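Local coordinates for capsular polysaccharide export system protein KpsC (Thermosulfurimonas dismutans, PDB 6MGD) that transfers a beta-linked Kdo sugar in a 2,7 linkage, probably from its CMP-activated form, while building the glycolipid anchor of bacterial capsules, at residues Y196-D201 with I223-S228; V157-V162 with L242-G247. All coordinates share one frame; numbering follows the deposited sequence.

Contact 1: Y196-D201 with I223-S228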
ATOM      1  N   TYR A 196       2.081  -0.805  21.279  1.00 73.09           N
ATOM      2  CA  TYR A 196       1.787   0.163  20.232  1.00 71.11           C
ATOM      3  C   TYR A 196       3.091   0.713  19.672  1.00 73.87           C
ATOM      4  O   TYR A 196       3.878   1.327  20.402  1.00 77.46           O
ATOM      5  CB  TYR A 196       0.914   1.298  20.763  1.00 70.78           C
ATOM      6  CG  TYR A 196       0.653   2.395  19.754  1.00 68.05           C
ATOM      7  CD1 TYR A 196      -0.101   2.150  18.613  1.00 64.27           C
ATOM      8  CD2 TYR A 196       1.147   3.678  19.949  1.00 69.90           C
ATOM      9  CE1 TYR A 196      -0.349   3.149  17.691  1.00 62.32           C
ATOM     10  CE2 TYR A 196       0.903   4.684  19.033  1.00 68.68           C
ATOM     11  CZ  TYR A 196       0.155   4.413  17.906  1.00 64.52           C
ATOM     12  OH  TYR A 196      -0.090   5.410  16.989  1.00 62.96           O
ATOM     13  N   LYS A 197       3.316   0.488  18.379  1.00 72.72           N
ATOM     14  CA  LYS A 197       4.467   1.045  17.687  1.00 75.09           C
ATOM     15  C   LYS A 197       4.018   2.290  16.937  1.00 74.07           C
ATOM     16  O   LYS A 197       3.426   2.175  15.853  1.00 70.44           O
ATOM     17  CB  LYS A 197       5.070   0.024  16.722  1.00 75.78           C
ATOM     18  CG  LYS A 197       6.296   0.533  15.993  1.00 78.99           C
ATOM     19  CD  LYS A 197       6.281   0.112  14.536  1.00 76.76           C
ATOM     20  CE  LYS A 197       7.572   0.511  13.846  1.00 79.18           C
ATOM     21  NZ  LYS A 197       8.756  -0.055  14.550  1.00 82.97           N
ATOM     22  N   PRO A 198       4.263   3.488  17.459  1.00 73.95           N
ATOM     23  CA  PRO A 198       3.805   4.695  16.767  1.00 73.29           C
ATOM     24  C   PRO A 198       4.569   4.911  15.472  1.00 73.15           C
ATOM     25  O   PRO A 198       5.723   4.499  15.325  1.00 76.16           O
ATOM     26  CB  PRO A 198       4.093   5.811  17.776  1.00 77.15           C
ATOM     27  CG  PRO A 198       5.239   5.288  18.579  1.00 81.04           C
ATOM     28  CD  PRO A 198       5.025   3.801  18.679  1.00 78.61           C
ATOM     29  N   HIS A 199       3.902   5.557  14.523  1.00 73.33           N
ATOM     30  CA  HIS A 199       4.536   5.840  13.246  1.00 73.85           C
ATOM     31  C   HIS A 199       5.719   6.782  13.458  1.00 80.58           C
ATOM     32  O   HIS A 199       5.644   7.698  14.286  1.00 84.03           O
ATOM     33  CB  HIS A 199       3.532   6.460  12.273  1.00 71.46           C
ATOM     34  CG  HIS A 199       4.029   6.543  10.863  1.00 70.48           C
ATOM     35  ND1 HIS A 199       4.767   7.609  10.397  1.00 73.94           N
ATOM     36  CD2 HIS A 199       3.902   5.688   9.821  1.00 68.78           C
ATOM     37  CE1 HIS A 199       5.070   7.410   9.127  1.00 73.35           C
ATOM     38  NE2 HIS A 199       4.557   6.252   8.754  1.00 70.92           N
ATOM     39  N   PRO A 200       6.831   6.580  12.745  1.00 76.73           N
ATOM     40  CA  PRO A 200       8.005   7.440  12.972  1.00 83.38           C
ATOM     41  C   PRO A 200       7.763   8.904  12.648  1.00 86.64           C
ATOM     42  O   PRO A 200       8.216   9.782  13.395  1.00 89.54           O
ATOM     43  CB  PRO A 200       9.071   6.824  12.053  1.00 84.06           C
ATOM     44  CG  PRO A 200       8.296   6.056  11.025  1.00 79.85           C
ATOM     45  CD  PRO A 200       7.100   5.525  11.753  1.00 75.79           C
ATOM     46  N   ASP A 201       7.041   9.196  11.567  1.00 85.94           N
ATOM     47  CA  ASP A 201       6.892  10.567  11.090  1.00 90.53           C
ATOM     48  C   ASP A 201       5.944  11.398  11.949  1.00 90.84           C
ATOM     49  O   ASP A 201       5.448  12.435  11.496  1.00 92.39           O
ATOM     50  CB  ASP A 201       6.408  10.574   9.638  1.00 90.08           C
ATOM     51  CG  ASP A 201       7.544  10.428   8.644  1.00 93.66           C
ATOM     52  OD1 ASP A 201       8.719  10.471   9.067  1.00 97.90           O
ATOM     53  OD2 ASP A 201       7.260  10.273   7.437  1.00 92.30           O
ATOM     54  N   ILE A 223       4.573   1.080  24.790  1.00 83.09           N
ATOM     55  CA  ILE A 223       4.662   1.855  23.557  1.00 82.38           C
ATOM     56  C   ILE A 223       6.075   1.667  23.022  1.00 86.29           C
ATOM     57  O   ILE A 223       7.024   2.274  23.530  1.00 91.43           O
ATOM     58  CB  ILE A 223       4.335   3.337  23.782  1.00 83.51           C
ATOM     59  CG1 ILE A 223       2.882   3.487  24.244  1.00 80.84           C
ATOM     60  CG2 ILE A 223       4.585   4.155  22.517  1.00 83.64           C
ATOM     61  CD1 ILE A 223       2.426   4.923  24.462  1.00 82.03           C
ATOM     62  N   CYS A 224       6.226   0.819  22.004  1.00 86.24           N
ATOM     63  CA  CYS A 224       7.538   0.525  21.425  1.00 89.98           C
ATOM     64  C   CYS A 224       7.929   1.669  20.503  1.00 92.16           C
ATOM     65  O   CYS A 224       7.598   1.667  19.317  1.00 89.40           O
ATOM     66  CB  CYS A 224       7.521  -0.800  20.671  1.00 87.79           C
ATOM     67  SG  CYS A 224       9.154  -1.533  20.392  1.00 92.55           S
ATOM     68  N   VAL A 225       8.661   2.641  21.050  1.00 92.98           N
ATOM     69  CA  VAL A 225       8.999   3.842  20.300  1.00 95.77           C
ATOM     70  C   VAL A 225      10.115   3.616  19.286  1.00 99.09           C
ATOM     71  O   VAL A 225      10.234   4.390  18.330  1.00 99.51           O
ATOM     72  CB  VAL A 225       9.363   4.984  21.260  1.00 99.50           C
ATOM     73  CG1 VAL A 225       8.106   5.742  21.665  1.00 96.09           C
ATOM     74  CG2 VAL A 225      10.053   4.427  22.499  1.00103.58           C
ATOM     75  N   ASN A 226      10.938   2.583  19.451  1.00101.80           N
ATOM     76  CA  ASN A 226      11.876   2.262  18.383  1.00104.53           C
ATOM     77  C   ASN A 226      12.220   0.782  18.350  1.00104.43           C
ATOM     78  O   ASN A 226      11.343  -0.078  18.488  1.00100.57           O
ATOM     79  CB  ASN A 226      13.168   3.082  18.509  1.00111.08           C
ATOM     80  CG  ASN A 226      13.831   3.348  17.155  1.00112.67           C
ATOM     81  OD1 ASN A 226      13.969   2.450  16.318  1.00111.42           O
ATOM     82  ND2 ASN A 226      14.237   4.594  16.936  1.00115.46           N
ATOM     83  N   SER A 227      13.516   0.508  18.201  1.00109.87           N
ATOM     84  CA  SER A 227      14.071  -0.769  17.771  1.00111.87           C
ATOM     85  C   SER A 227      13.296  -1.387  16.607  1.00107.29           C
ATOM     86  O   SER A 227      12.166  -1.850  16.778  1.00103.78           O
ATOM     87  CB  SER A 227      14.147  -1.761  18.936  1.00114.02           C
ATOM     88  OG  SER A 227      15.264  -2.630  18.753  1.00118.91           O
ATOM     89  N   SER A 228      13.893  -1.348  15.412  1.00107.23           N
ATOM     90  CA  SER A 228      13.664  -2.338  14.359  1.00105.85           C
ATOM     91  C   SER A 228      12.206  -2.731  14.115  1.00101.37           C
ATOM     92  O   SER A 228      11.684  -3.609  14.806  1.00 98.81           O
ATOM     93  CB  SER A 228      14.468  -3.595  14.705  1.00108.36           C
ATOM     94  OG  SER A 228      14.544  -4.480  13.606  1.00107.89           O
TER
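Pro-198 lays the CD and CG corner of its ring against Ile-223, with CD 3.9 Å from CG2 of that isoleucine, and the two side chains cross at about a right angle. The methyl is brought there by the first torsion of Ile-223: with CG1 beside the backbone N (chi1 -63°), CG2 stands anti to that N and also passes within 3.6 Å of Tyr-196 O. The same CD of Pro-198 sits 3.4 Å from Cys-224 O, and beyond it CG meets CG1 of Val-225 at 4.2 Å, the looser end of an apolar strip. CG2 of Ile-223 also comes near CD2 of Tyr-196, obliquely to the ring.

Between the two segments the backbone is joined weakly. Cys-224 N gives Tyr-196 O a weak hydrogen bond of 2.9 Å, bent to 126° at the hydrogen, and CA of Ile-223 adds a CA-H...O contact to the same oxygen. In the other direction CA of Lys-197 points its hydrogen at Cys-224 O, 3.6 Å away with an angle of 157°. The backbone N and O of Lys-197 are bonded to Val-158 and Gly-160. Strands 193-197 and 222-223 are parallel neighbours, 222-223 outermost on its side, and both segments leave at the strands' C-terminal ends, consistent with a Rossmann-like domain as in GT-B glycosyltransferases.

Contact 2: V157-V162 with L242-G247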
ATOM      1  N   VAL A 157       0.619  -6.645  18.306  1.00 59.97           N
ATOM      2  CA  VAL A 157       1.350  -5.451  17.894  1.00 62.14           C
ATOM      3  C   VAL A 157       0.427  -4.591  17.040  1.00 62.62           C
ATOM      4  O   VAL A 157      -0.328  -5.106  16.207  1.00 56.35           O
ATOM      5  CB  VAL A 157       2.644  -5.798  17.122  1.00 64.75           C
ATOM      6  CG1 VAL A 157       2.331  -6.527  15.823  1.00 64.75           C
ATOM      7  CG2 VAL A 157       3.478  -4.547  16.849  1.00 65.71           C
ATOM      8  N   VAL A 158       0.480  -3.282  17.262  1.00 58.65           N
ATOM      9  CA  VAL A 158      -0.340  -2.323  16.526  1.00 56.74           C
ATOM     10  C   VAL A 158       0.560  -1.225  15.973  1.00 59.75           C
ATOM     11  O   VAL A 158       1.098  -0.420  16.746  1.00 60.49           O
ATOM     12  CB  VAL A 158      -1.450  -1.732  17.413  1.00 55.58           C
ATOM     13  CG1 VAL A 158      -2.167  -0.598  16.691  1.00 53.98           C
ATOM     14  CG2 VAL A 158      -2.443  -2.811  17.824  1.00 54.64           C
ATOM     15  N   PRO A 159       0.764  -1.158  14.655  1.00 59.40           N
ATOM     16  CA  PRO A 159       1.576  -0.079  14.073  1.00 60.96           C
ATOM     17  C   PRO A 159       0.727   1.167  13.873  1.00 60.97           C
ATOM     18  O   PRO A 159      -0.294   1.132  13.183  1.00 60.44           O
ATOM     19  CB  PRO A 159       2.038  -0.669  12.735  1.00 61.23           C
ATOM     20  CG  PRO A 159       0.951  -1.622  12.364  1.00 59.07           C
ATOM     21  CD  PRO A 159       0.384  -2.171  13.654  1.00 58.56           C
ATOM     22  N   GLY A 160       1.143   2.268  14.492  1.00 62.70           N
ATOM     23  CA  GLY A 160       0.451   3.523  14.290  1.00 61.80           C
ATOM     24  C   GLY A 160       0.684   4.083  12.899  1.00 61.80           C
ATOM     25  O   GLY A 160       1.696   3.815  12.251  1.00 61.72           O
ATOM     26  N   GLN A 161      -0.277   4.874  12.437  1.00 60.60           N
ATOM     27  CA  GLN A 161      -0.205   5.520  11.138  1.00 61.02           C
ATOM     28  C   GLN A 161      -0.296   7.030  11.305  1.00 61.79           C
ATOM     29  O   GLN A 161      -0.702   7.539  12.353  1.00 62.22           O
ATOM     30  CB  GLN A 161      -1.329   5.045  10.207  1.00 59.10           C
ATOM     31  CG  GLN A 161      -1.326   3.559   9.899  1.00 58.81           C
ATOM     32  CD  GLN A 161      -2.456   3.166   8.967  1.00 57.86           C
ATOM     33  OE1 GLN A 161      -3.096   2.129   9.147  1.00 56.95           O
ATOM     34  NE2 GLN A 161      -2.709   3.997   7.960  1.00 58.00           N
ATOM     35  N   VAL A 162       0.086   7.744  10.253  1.00 60.86           N
ATOM     36  CA  VAL A 162      -0.188   9.174  10.171  1.00 61.67           C
ATOM     37  C   VAL A 162      -1.664   9.336   9.835  1.00 60.51           C
ATOM     38  O   VAL A 162      -2.128   8.863   8.793  1.00 58.99           O
ATOM     39  CB  VAL A 162       0.704   9.853   9.123  1.00 61.68           C
ATOM     40  CG1 VAL A 162       0.762  11.355   9.371  1.00 62.24           C
ATOM     41  CG2 VAL A 162       2.094   9.244   9.146  1.00 63.16           C
ATOM     42  N   LEU A 242      -4.931  -0.893  10.985  1.00 52.41           N
ATOM     43  CA  LEU A 242      -6.070  -0.223  10.369  1.00 49.73           C
ATOM     44  C   LEU A 242      -5.989  -0.400   8.855  1.00 49.80           C
ATOM     45  O   LEU A 242      -6.651  -1.279   8.294  1.00 50.25           O
ATOM     46  CB  LEU A 242      -6.103   1.258  10.758  1.00 51.52           C
ATOM     47  CG  LEU A 242      -7.388   2.049  10.479  1.00 51.74           C
ATOM     48  CD1 LEU A 242      -8.596   1.382  11.124  1.00 49.28           C
ATOM     49  CD2 LEU A 242      -7.254   3.490  10.965  1.00 53.21           C
ATOM     50  N   THR A 243      -5.170   0.419   8.184  1.00 49.09           N
ATOM     51  CA  THR A 243      -4.918   0.262   6.754  1.00 48.49           C
ATOM     52  C   THR A 243      -3.425   0.234   6.440  1.00 51.73           C
ATOM     53  O   THR A 243      -3.033   0.509   5.300  1.00 48.80           O
ATOM     54  CB  THR A 243      -5.582   1.375   5.938  1.00 47.76           C
ATOM     55  OG1 THR A 243      -4.977   2.632   6.264  1.00 48.78           O
ATOM     56  CG2 THR A 243      -7.078   1.438   6.213  1.00 47.57           C
ATOM     57  N   SER A 244      -2.584  -0.096   7.416  1.00 51.45           N
ATOM     58  CA  SER A 244      -1.145   0.040   7.240  1.00 52.84           C
ATOM     59  C   SER A 244      -0.596  -1.008   6.279  1.00 53.89           C
ATOM     60  O   SER A 244      -0.984  -2.180   6.321  1.00 51.34           O
ATOM     61  CB  SER A 244      -0.434  -0.072   8.587  1.00 53.01           C
ATOM     62  OG  SER A 244       0.942   0.232   8.457  1.00 55.26           O
ATOM     63  N   LEU A 245       0.316  -0.572   5.406  1.00 52.81           N
ATOM     64  CA  LEU A 245       1.086  -1.504   4.591  1.00 55.63           C
ATOM     65  C   LEU A 245       1.884  -2.475   5.454  1.00 56.81           C
ATOM     66  O   LEU A 245       2.237  -3.566   4.992  1.00 55.76           O
ATOM     67  CB  LEU A 245       2.021  -0.723   3.663  1.00 59.16           C
ATOM     68  CG  LEU A 245       2.847  -1.486   2.629  1.00 61.21           C
ATOM     69  CD1 LEU A 245       1.937  -2.210   1.650  1.00 59.33           C
ATOM     70  CD2 LEU A 245       3.786  -0.533   1.899  1.00 64.56           C
ATOM     71  N   PHE A 246       2.170  -2.086   6.700  1.00 59.81           N
ATOM     72  CA  PHE A 246       2.803  -2.971   7.672  1.00 61.65           C
ATOM     73  C   PHE A 246       2.108  -4.327   7.738  1.00 57.12           C
ATOM     74  O   PHE A 246       2.762  -5.361   7.913  1.00 56.50           O
ATOM     75  CB  PHE A 246       2.786  -2.285   9.039  1.00 66.53           C
ATOM     76  CG  PHE A 246       3.770  -2.838  10.021  1.00 72.84           C
ATOM     77  CD1 PHE A 246       3.378  -3.784  10.954  1.00 73.59           C
ATOM     78  CD2 PHE A 246       5.081  -2.390  10.037  1.00 78.60           C
ATOM     79  CE1 PHE A 246       4.278  -4.286  11.871  1.00 77.74           C
ATOM     80  CE2 PHE A 246       5.987  -2.889  10.953  1.00 82.21           C
ATOM     81  CZ  PHE A 246       5.584  -3.837  11.871  1.00 81.82           C
ATOM     82  N   GLY A 247       0.778  -4.341   7.590  1.00 56.09           N
ATOM     83  CA  GLY A 247       0.040  -5.592   7.651  1.00 48.56           C
ATOM     84  C   GLY A 247       0.265  -6.495   6.454  1.00 49.18           C
ATOM     85  O   GLY A 247       0.186  -7.721   6.575  1.00 47.98           O
TER
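In this GT-B family protein, the loop following strand 155-159 of the parallel sheet meets the turn that leads from strand 238-241 into helix 246-253, and Gln-161 joins the two through two hydrogen bonds from its amide, both to Thr-243. Its OE1 accepts from Thr-243 N at 2.9 Å, with the donor in the carbonyl plane and a C=O...N angle of 146°. From the same amide, NE2 donates to Thr-243 OG1 at 3.1 Å, and the acceptor lies only 3° out of the amide plane. Two bonds to one residue thus fix the rotation of the flat group, which the chain, extended beyond CG, carries across to the turn. Thr-243 OG1 is also hydrogen-bonded to Ser-167, a second-shell partner from helix 166-169. An alanine in place of Gln-161 would probably leave Thr-243 N without its acceptor and open a gap beside CB of Ser-244, which now lies 3.5 Å from OE1.

Ser-244 caps the helix start: its OG, anti to the backbone N (chi1 -172°), accepts from Phe-246 N at 3.2 Å. Farther along, Pro-159 packs on the phenylalanine in a CH-pi contact, its CB over one ring face and 4.2 Å from the centroid. The nearest approach of this pair falls toward the rim, where CG of Pro-159 touches CD1 of Phe-246 at 3.5 Å.

Overall arrangement
Contacts 1 and 2 have centres about 11 Å apart and share one parallel sheet, in which strands 193-197 and 155-159 are neighbours. Along the chain the order is 157-162, 196-201, 223-228, 242-247, which nests contact 1 inside the loop closed by contact 2. Probable backbone hydrogen bonds join them directly: Lys-197 N lies 2.9 Å from Val-158 O, and Lys-197 O 2.7 Å from Gly-160 N. Contact 1 reaches one of the two outermost strands, 222-223, whereas contact 2 is buried nearer the sheet's middle. Together they tie four loops or turns at the strands' C-terminal ends, where GT-B enzymes commonly bind the sugar donor.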